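Local structure of arginyl-tRNA synthetase, putative (5JLD) at residues 131-143 with 165-179. The protein probably catalyses the ATP-dependent attachment of L-arginine to its cognate tRNA, releasing AMP and diphosphate, as a class I aminoacyl-tRNA synthetase. Numbering follows the deposited sequence.
Sequences YGNVLVDFSSPNI and FEFLKINTHRVNHVG
Val134 and Val136 of strand 133-137 each use both backbone polar atoms on strand 171-176, as parallel pairing demands. Val134 N meets Asn171 O and Val134 O receives His173 N at 2.7 Å; Val136 N and O repeat this with His173 O and Val175 N. Phe138 N then closes the series on Val175 O, a longer bond of 3.2 Å. Alongside the first of these bonds, Asn171 ND2 reaches Asn133 OD1 at 2.7 Å between two side chains that run next to each other with their amide planes 77° apart.

Where the strands end, a side chain and a water take over from regular pairing. Asn176, its CG anti to the backbone N (chi1 -166°), turns OD1 toward the turn and accepts Ser140 N at 3.0 Å, while its ND2 donates to Tyr263. A water accepts hydrogen bonds from Ser140 OG and His177 N and donates to Asp137 OD1 and Phe138 O, so that it has four partners where the backbones part. Asp137 OD2 is held by Arg335 in a salt bridge. Pairing resumes, shifted by one residue, when Pro141 O accepts Gly179 N at 2.8 Å and Ile143 N approaches Gly179 O from above the carbonyl plane.

On the face that carries Val134, the packing is apolar at Phe165 and Ile170: Val134 CG1 sits over the centre of the Phe165 ring, 4.0 Å from the centroid, and Val134 CG2 packs on Ile170 CG2. Arg174, on that same face, holds the Glu166 carboxylate through two nearly straight bonds, NE to OE2 and NH2 to OE1, and NH1 salt-bridges Asp159.

These elements form a beta-alpha-beta crossover of the class I catalytic domain, with helix 149-167 covering the Val136 and Phe138 side, helix 326-337 covering Leu135 and Val175, and strands 271-272 and 343-349 flanking the pair in the parallel sheet.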
ATOM      1  N   TYR A 131       7.091 -10.177 -11.005  1.00 48.71           N
ATOM      2  CA  TYR A 131       6.157  -9.066 -10.823  1.00 46.63           C
ATOM      3  C   TYR A 131       5.949  -8.339 -12.144  1.00 48.69           C
ATOM      4  O   TYR A 131       5.754  -7.130 -12.161  1.00 54.45           O
ATOM      5  CB  TYR A 131       6.652  -8.080  -9.756  1.00 43.89           C
ATOM      6  CG  TYR A 131       6.526  -8.605  -8.335  1.00 51.73           C
ATOM      7  CD1 TYR A 131       5.312  -8.554  -7.665  1.00 48.22           C
ATOM      8  CD2 TYR A 131       7.628  -9.148  -7.663  1.00 47.58           C
ATOM      9  CE1 TYR A 131       5.185  -9.026  -6.371  1.00 49.18           C
ATOM     10  CE2 TYR A 131       7.510  -9.634  -6.356  1.00 44.84           C
ATOM     11  CZ  TYR A 131       6.288  -9.554  -5.713  1.00 43.20           C
ATOM     12  OH  TYR A 131       6.130 -10.036  -4.428  1.00 39.00           O
ATOM     13  N   GLY A 132       5.996  -9.087 -13.245  1.00 45.64           N
ATOM     14  CA  GLY A 132       5.821  -8.524 -14.572  1.00 46.26           C
ATOM     15  C   GLY A 132       4.568  -7.678 -14.655  1.00 48.69           C
ATOM     16  O   GLY A 132       4.623  -6.502 -15.007  1.00 52.57           O
ATOM     17  N   ASN A 133       3.432  -8.272 -14.318  1.00 47.29           N
ATOM     18  CA  ASN A 133       2.179  -7.532 -14.356  1.00 43.61           C
ATOM     19  C   ASN A 133       1.481  -7.630 -13.020  1.00 37.41           C
ATOM     20  O   ASN A 133       1.164  -8.724 -12.562  1.00 41.14           O
ATOM     21  CB  ASN A 133       1.245  -8.051 -15.455  1.00 34.66           C
ATOM     22  CG  ASN A 133       1.853  -7.989 -16.840  1.00 48.53           C
ATOM     23  OD1 ASN A 133       2.213  -6.918 -17.336  1.00 49.86           O
ATOM     24  ND2 ASN A 133       1.911  -9.144 -17.502  1.00 44.04           N
ATOM     25  N   VAL A 134       1.212  -6.485 -12.412  1.00 38.28           N
ATOM     26  CA  VAL A 134       0.507  -6.463 -11.140  1.00 30.65           C
ATOM     27  C   VAL A 134      -0.841  -5.778 -11.297  1.00 36.93           C
ATOM     28  O   VAL A 134      -0.939  -4.724 -11.935  1.00 39.69           O
ATOM     29  CB  VAL A 134       1.338  -5.714 -10.045  1.00 33.14           C
ATOM     30  CG1 VAL A 134       0.507  -5.516  -8.781  1.00 41.19           C
ATOM     31  CG2 VAL A 134       2.651  -6.466  -9.734  1.00 38.13           C
ATOM     32  N   LEU A 135      -1.875  -6.366 -10.712  1.00 39.42           N
ATOM     33  CA  LEU A 135      -3.187  -5.741 -10.715  1.00 41.68           C
ATOM     34  C   LEU A 135      -3.652  -5.510  -9.288  1.00 39.24           C
ATOM     35  O   LEU A 135      -3.613  -6.422  -8.477  1.00 37.45           O
ATOM     36  CB  LEU A 135      -4.207  -6.607 -11.473  1.00 38.05           C
ATOM     37  CG  LEU A 135      -5.611  -6.017 -11.638  1.00 43.85           C
ATOM     38  CD1 LEU A 135      -6.253  -6.487 -12.962  1.00 49.88           C
ATOM     39  CD2 LEU A 135      -6.515  -6.365 -10.453  1.00 38.10           C
ATOM     40  N   VAL A 136      -4.137  -4.299  -9.013  1.00 37.78           N
ATOM     41  CA  VAL A 136      -4.688  -3.962  -7.707  1.00 32.16           C
ATOM     42  C   VAL A 136      -6.180  -3.635  -7.852  1.00 41.43           C
ATOM     43  O   VAL A 136      -6.581  -2.720  -8.581  1.00 40.95           O
ATOM     44  CB  VAL A 136      -3.926  -2.776  -7.051  1.00 39.26           C
ATOM     45  CG1 VAL A 136      -4.481  -2.473  -5.644  1.00 32.75           C
ATOM     46  CG2 VAL A 136      -2.411  -3.066  -6.990  1.00 32.57           C
ATOM     47  N   ASP A 137      -6.995  -4.414  -7.153  1.00 38.29           N
ATOM     48  CA  ASP A 137      -8.452  -4.301  -7.168  1.00 39.88           C
ATOM     49  C   ASP A 137      -8.885  -3.557  -5.916  1.00 40.76           C
ATOM     50  O   ASP A 137      -8.768  -4.094  -4.821  1.00 41.08           O
ATOM     51  CB  ASP A 137      -9.070  -5.703  -7.233  1.00 36.98           C
ATOM     52  CG  ASP A 137     -10.584  -5.698  -7.351  1.00 42.72           C
ATOM     53  OD1 ASP A 137     -11.272  -4.842  -6.750  1.00 47.51           O
ATOM     54  OD2 ASP A 137     -11.099  -6.586  -8.065  1.00 46.26           O
ATOM     55  N   PHE A 138      -9.366  -2.326  -6.071  1.00 37.56           N
ATOM     56  CA  PHE A 138      -9.704  -1.518  -4.913  1.00 42.45           C
ATOM     57  C   PHE A 138     -10.809  -0.502  -5.171  1.00 44.29           C
ATOM     58  O   PHE A 138     -11.256  -0.320  -6.313  1.00 42.45           O
ATOM     59  CB  PHE A 138      -8.438  -0.812  -4.352  1.00 38.48           C
ATOM     60  CG  PHE A 138      -7.800   0.206  -5.282  1.00 40.67           C
ATOM     61  CD1 PHE A 138      -7.271  -0.170  -6.518  1.00 41.92           C
ATOM     62  CD2 PHE A 138      -7.663   1.537  -4.881  1.00 46.17           C
ATOM     63  CE1 PHE A 138      -6.647   0.774  -7.357  1.00 42.61           C
ATOM     64  CE2 PHE A 138      -7.041   2.488  -5.705  1.00 41.21           C
ATOM     65  CZ  PHE A 138      -6.535   2.107  -6.948  1.00 39.87           C
ATOM     66  N   SER A 139     -11.238   0.115  -4.066  1.00 43.42           N
ATOM     67  CA  SER A 139     -12.340   1.074  -3.963  1.00 46.92           C
ATOM     68  C   SER A 139     -13.701   0.378  -4.030  1.00 46.34           C
ATOM     69  O   SER A 139     -14.393   0.274  -3.025  1.00 44.87           O
ATOM     70  CB  SER A 139     -12.242   2.159  -5.037  1.00 44.93           C
ATOM     71  OG  SER A 139     -13.060   3.247  -4.695  1.00 39.65           O
ATOM     72  N   SER A 140     -14.091  -0.077  -5.211  1.00 50.08           N
ATOM     73  CA  SER A 140     -15.321  -0.875  -5.378  1.00 52.83           C
ATOM     74  C   SER A 140     -16.659  -0.200  -4.979  1.00 52.51           C
ATOM     75  O   SER A 140     -17.461  -0.783  -4.244  1.00 45.18           O
ATOM     76  CB  SER A 140     -15.179  -2.179  -4.585  1.00 52.09           C
ATOM     77  OG  SER A 140     -13.959  -2.817  -4.891  1.00 55.22           O
ATOM     78  N   PRO A 141     -16.933   1.011  -5.480  1.00 49.52           N
ATOM     79  CA  PRO A 141     -18.260   1.514  -5.124  1.00 51.82           C
ATOM     80  C   PRO A 141     -19.362   0.776  -5.889  1.00 55.14           C
ATOM     81  O   PRO A 141     -19.070   0.022  -6.835  1.00 49.58           O
ATOM     82  CB  PRO A 141     -18.203   2.980  -5.546  1.00 56.11           C
ATOM     83  CG  PRO A 141     -17.273   2.977  -6.709  1.00 55.85           C
ATOM     84  CD  PRO A 141     -16.214   1.934  -6.377  1.00 49.59           C
ATOM     85  N   ASN A 142     -20.607   0.999  -5.472  1.00 55.06           N
ATOM     86  CA  ASN A 142     -21.786   0.470  -6.157  1.00 54.48           C
ATOM     87  C   ASN A 142     -22.599   1.593  -6.773  1.00 59.07           C
ATOM     88  O   ASN A 142     -22.905   2.571  -6.090  1.00 59.52           O
ATOM     89  CB  ASN A 142     -22.673  -0.323  -5.195  1.00 60.49           C
ATOM     90  CG  ASN A 142     -21.980  -1.549  -4.641  1.00 75.06           C
ATOM     91  OD1 ASN A 142     -21.346  -2.301  -5.379  1.00 87.65           O
ATOM     92  ND2 ASN A 142     -22.097  -1.757  -3.333  1.00 74.81           N
ATOM     93  N   ILE A 143     -22.948   1.440  -8.055  1.00 55.02           N
ATOM     94  CA  ILE A 143     -23.821   2.378  -8.752  1.00 55.41           C
ATOM     95  C   ILE A 143     -25.117   2.576  -7.973  1.00 65.67           C
ATOM     96  O   ILE A 143     -25.654   1.629  -7.395  1.00 70.11           O
ATOM     97  CB  ILE A 143     -24.158   1.887 -10.196  1.00 57.63           C
ATOM     98  CG1 ILE A 143     -22.877   1.598 -10.990  1.00 55.29           C
ATOM     99  CG2 ILE A 143     -25.093   2.872 -10.926  1.00 49.65           C
ATOM    100  CD1 ILE A 143     -21.969   2.826 -11.269  1.00 47.24           C
ATOM    101  N   PHE A 165       4.125   0.123  -6.347  1.00 45.20           N
ATOM    102  CA  PHE A 165       4.578  -0.625  -7.530  1.00 41.23           C
ATOM    103  C   PHE A 165       5.048   0.264  -8.692  1.00 43.05           C
ATOM    104  O   PHE A 165       6.009  -0.082  -9.402  1.00 40.77           O
ATOM    105  CB  PHE A 165       3.483  -1.578  -8.003  1.00 31.82           C
ATOM    106  CG  PHE A 165       3.366  -2.802  -7.148  1.00 37.46           C
ATOM    107  CD1 PHE A 165       4.318  -3.804  -7.220  1.00 35.42           C
ATOM    108  CD2 PHE A 165       2.337  -2.928  -6.242  1.00 38.96           C
ATOM    109  CE1 PHE A 165       4.222  -4.916  -6.437  1.00 33.95           C
ATOM    110  CE2 PHE A 165       2.235  -4.044  -5.448  1.00 36.12           C
ATOM    111  CZ  PHE A 165       3.170  -5.044  -5.551  1.00 35.62           C
ATOM    112  N   GLU A 166       4.407   1.418  -8.866  1.00 40.10           N
ATOM    113  CA  GLU A 166       4.813   2.370  -9.902  1.00 37.50           C
ATOM    114  C   GLU A 166       6.204   2.968  -9.567  1.00 45.30           C
ATOM    115  O   GLU A 166       7.028   3.229 -10.455  1.00 41.64           O
ATOM    116  CB  GLU A 166       3.729   3.459 -10.063  1.00 32.93           C
ATOM    117  CG  GLU A 166       2.431   2.886 -10.704  1.00 45.45           C
ATOM    118  CD  GLU A 166       1.146   3.691 -10.452  1.00 47.80           C
ATOM    119  OE1 GLU A 166       1.174   4.718  -9.739  1.00 49.96           O
ATOM    120  OE2 GLU A 166       0.082   3.276 -10.974  1.00 48.25           O
ATOM    121  N   PHE A 167       6.480   3.158  -8.280  1.00 42.50           N
ATOM    122  CA  PHE A 167       7.815   3.580  -7.863  1.00 42.17           C
ATOM    123  C   PHE A 167       8.849   2.523  -8.258  1.00 38.03           C
ATOM    124  O   PHE A 167       9.898   2.847  -8.810  1.00 40.03           O
ATOM    125  CB  PHE A 167       7.863   3.823  -6.366  1.00 39.94           C
ATOM    126  CG  PHE A 167       9.253   3.965  -5.826  1.00 41.77           C
ATOM    127  CD1 PHE A 167      10.011   5.077  -6.137  1.00 37.34           C
ATOM    128  CD2 PHE A 167       9.788   3.002  -4.985  1.00 45.50           C
ATOM    129  CE1 PHE A 167      11.309   5.218  -5.637  1.00 44.88           C
ATOM    130  CE2 PHE A 167      11.071   3.140  -4.480  1.00 50.85           C
ATOM    131  CZ  PHE A 167      11.832   4.248  -4.808  1.00 47.34           C
ATOM    132  N   LEU A 168       8.513   1.260  -8.009  1.00 37.40           N
ATOM    133  CA  LEU A 168       9.334   0.119  -8.430  1.00 39.28           C
ATOM    134  C   LEU A 168       9.250  -0.171  -9.945  1.00 45.01           C
ATOM    135  O   LEU A 168       9.714  -1.210 -10.408  1.00 44.94           O
ATOM    136  CB  LEU A 168       8.921  -1.133  -7.621  1.00 37.04           C
ATOM    137  CG  LEU A 168       9.183  -0.971  -6.115  1.00 42.66           C
ATOM    138  CD1 LEU A 168       8.640  -2.112  -5.260  1.00 41.22           C
ATOM    139  CD2 LEU A 168      10.687  -0.806  -5.895  1.00 42.73           C
ATOM    140  N   LYS A 169       8.658   0.748 -10.707  1.00 43.72           N
ATOM    141  CA  LYS A 169       8.588   0.651 -12.174  1.00 48.50           C
ATOM    142  C   LYS A 169       7.881  -0.626 -12.644  1.00 42.88           C
ATOM    143  O   LYS A 169       8.233  -1.210 -13.670  1.00 43.13           O
ATOM    144  CB  LYS A 169       9.995   0.729 -12.785  1.00 57.62           C
ATOM    145  CG  LYS A 169      10.769   1.971 -12.365  1.00 69.98           C
ATOM    146  CD  LYS A 169      12.015   2.183 -13.211  1.00 76.85           C
ATOM    147  CE  LYS A 169      12.863   3.328 -12.666  1.00 79.49           C
ATOM    148  NZ  LYS A 169      12.161   4.639 -12.778  1.00 83.65           N
ATOM    149  N   ILE A 170       6.896  -1.061 -11.875  1.00 40.21           N
ATOM    150  CA  ILE A 170       6.132  -2.237 -12.234  1.00 42.28           C
ATOM    151  C   ILE A 170       4.931  -1.832 -13.089  1.00 47.84           C
ATOM    152  O   ILE A 170       4.312  -0.794 -12.845  1.00 44.72           O
ATOM    153  CB  ILE A 170       5.673  -2.997 -10.980  1.00 46.22           C
ATOM    154  CG1 ILE A 170       6.894  -3.409 -10.146  1.00 49.66           C
ATOM    155  CG2 ILE A 170       4.850  -4.198 -11.350  1.00 43.26           C
ATOM    156  CD1 ILE A 170       7.870  -4.298 -10.925  1.00 51.79           C
ATOM    157  N   ASN A 171       4.638  -2.629 -14.113  1.00 47.63           N
ATOM    158  CA  ASN A 171       3.413  -2.464 -14.896  1.00 42.07           C
ATOM    159  C   ASN A 171       2.203  -2.734 -13.989  1.00 36.93           C
ATOM    160  O   ASN A 171       1.926  -3.872 -13.597  1.00 39.65           O
ATOM    161  CB  ASN A 171       3.412  -3.397 -16.120  1.00 33.13           C
ATOM    162  CG  ASN A 171       2.185  -3.190 -17.019  1.00 49.49           C
ATOM    163  OD1 ASN A 171       1.762  -2.054 -17.267  1.00 54.21           O
ATOM    164  ND2 ASN A 171       1.610  -4.294 -17.504  1.00 42.08           N
ATOM    165  N   THR A 172       1.485  -1.681 -13.640  1.00 36.45           N
ATOM    166  CA  THR A 172       0.492  -1.801 -12.570  1.00 39.35           C
ATOM    167  C   THR A 172      -0.910  -1.461 -13.052  1.00 39.10           C
ATOM    168  O   THR A 172      -1.123  -0.368 -13.590  1.00 46.93           O
ATOM    169  CB  THR A 172       0.878  -0.886 -11.396  1.00 38.38           C
ATOM    170  OG1 THR A 172       2.242  -1.143 -11.059  1.00 45.48           O
ATOM    171  CG2 THR A 172       0.010  -1.160 -10.184  1.00 40.87           C
ATOM    172  N   HIS A 173      -1.855  -2.395 -12.899  1.00 37.12           N
ATOM    173  CA  HIS A 173      -3.236  -2.149 -13.336  1.00 38.44           C
ATOM    174  C   HIS A 173      -4.057  -1.646 -12.154  1.00 42.60           C
ATOM    175  O   HIS A 173      -4.277  -2.381 -11.189  1.00 44.79           O
ATOM    176  CB  HIS A 173      -3.905  -3.416 -13.903  1.00 41.89           C
ATOM    177  CG  HIS A 173      -3.224  -4.009 -15.095  1.00 52.53           C
ATOM    178  ND1 HIS A 173      -3.533  -3.653 -16.392  1.00 52.12           N
ATOM    179  CD2 HIS A 173      -2.262  -4.963 -15.191  1.00 54.87           C
ATOM    180  CE1 HIS A 173      -2.784  -4.345 -17.231  1.00 49.37           C
ATOM    181  NE2 HIS A 173      -2.007  -5.149 -16.526  1.00 54.59           N
ATOM    182  N   ARG A 174      -4.505  -0.399 -12.235  1.00 40.53           N
ATOM    183  CA  ARG A 174      -5.421   0.172 -11.251  1.00 45.87           C
ATOM    184  C   ARG A 174      -6.882  -0.131 -11.639  1.00 50.64           C
ATOM    185  O   ARG A 174      -7.429   0.466 -12.580  1.00 44.09           O
ATOM    186  CB  ARG A 174      -5.200   1.676 -11.149  1.00 42.86           C
ATOM    187  CG  ARG A 174      -3.773   2.037 -10.791  1.00 43.85           C
ATOM    188  CD  ARG A 174      -3.490   3.483 -11.133  1.00 46.66           C
ATOM    189  NE  ARG A 174      -2.387   3.975 -10.311  1.00 46.70           N
ATOM    190  CZ  ARG A 174      -2.564   4.656  -9.186  1.00 41.17           C
ATOM    191  NH1 ARG A 174      -3.800   4.896  -8.769  1.00 38.77           N
ATOM    192  NH2 ARG A 174      -1.514   5.066  -8.467  1.00 41.32           N
ATOM    193  N   VAL A 175      -7.519  -1.040 -10.905  1.00 44.65           N
ATOM    194  CA  VAL A 175      -8.827  -1.531 -11.323  1.00 44.83           C
ATOM    195  C   VAL A 175      -9.921  -1.324 -10.280  1.00 42.22           C
ATOM    196  O   VAL A 175      -9.825  -1.760  -9.148  1.00 39.78           O
ATOM    197  CB  VAL A 175      -8.758  -3.017 -11.692  1.00 50.37           C
ATOM    198  CG1 VAL A 175     -10.160  -3.552 -12.006  1.00 46.76           C
ATOM    199  CG2 VAL A 175      -7.850  -3.206 -12.901  1.00 43.13           C
ATOM    200  N   ASN A 176     -10.982  -0.657 -10.703  1.00 43.82           N
ATOM    201  CA  ASN A 176     -12.136  -0.411  -9.864  1.00 40.80           C
ATOM    202  C   ASN A 176     -13.306  -1.312 -10.278  1.00 41.67           C
ATOM    203  O   ASN A 176     -13.954  -1.023 -11.272  1.00 39.85           O
ATOM    204  CB  ASN A 176     -12.524   1.071  -9.959  1.00 44.67           C
ATOM    205  CG  ASN A 176     -13.496   1.493  -8.879  1.00 46.89           C
ATOM    206  OD1 ASN A 176     -13.967   0.669  -8.090  1.00 49.94           O
ATOM    207  ND2 ASN A 176     -13.785   2.786  -8.823  1.00 39.86           N
ATOM    208  N   HIS A 177     -13.533  -2.389  -9.520  1.00 38.74           N
ATOM    209  CA  HIS A 177     -14.595  -3.380  -9.752  1.00 39.09           C
ATOM    210  C   HIS A 177     -15.931  -2.841  -9.245  1.00 41.85           C
ATOM    211  O   HIS A 177     -16.427  -3.259  -8.200  1.00 40.42           O
ATOM    212  CB  HIS A 177     -14.236  -4.709  -9.058  1.00 37.11           C
ATOM    213  CG  HIS A 177     -15.144  -5.864  -9.383  1.00 51.20           C
ATOM    214  ND1 HIS A 177     -14.879  -6.751 -10.401  1.00 50.01           N
ATOM    215  CD2 HIS A 177     -16.264  -6.322  -8.764  1.00 51.69           C
ATOM    216  CE1 HIS A 177     -15.824  -7.680 -10.431  1.00 51.25           C
ATOM    217  NE2 HIS A 177     -16.666  -7.446  -9.441  1.00 45.83           N
ATOM    218  N   VAL A 178     -16.494  -1.885  -9.981  1.00 45.11           N
ATOM    219  CA  VAL A 178     -17.702  -1.187  -9.543  1.00 45.10           C
ATOM    220  C   VAL A 178     -18.929  -2.100  -9.642  1.00 45.04           C
ATOM    221  O   VAL A 178     -19.023  -2.923 -10.557  1.00 46.48           O
ATOM    222  CB  VAL A 178     -17.915   0.111 -10.362  1.00 48.18           C
ATOM    223  CG1 VAL A 178     -17.846  -0.167 -11.861  1.00 44.85           C
ATOM    224  CG2 VAL A 178     -19.227   0.791  -9.999  1.00 56.93           C
ATOM    225  N   GLY A 179     -19.852  -1.974  -8.685  1.00 44.18           N
ATOM    226  CA  GLY A 179     -21.090  -2.730  -8.720  1.00 43.09           C
ATOM    227  C   GLY A 179     -22.106  -2.115  -9.684  1.00 52.54           C
ATOM    228  O   GLY A 179     -22.974  -1.340  -9.280  1.00 53.11           O
TER
HETATM  229  O   HOH W   1     -12.531  -2.518  -6.963  1.00 38.31           O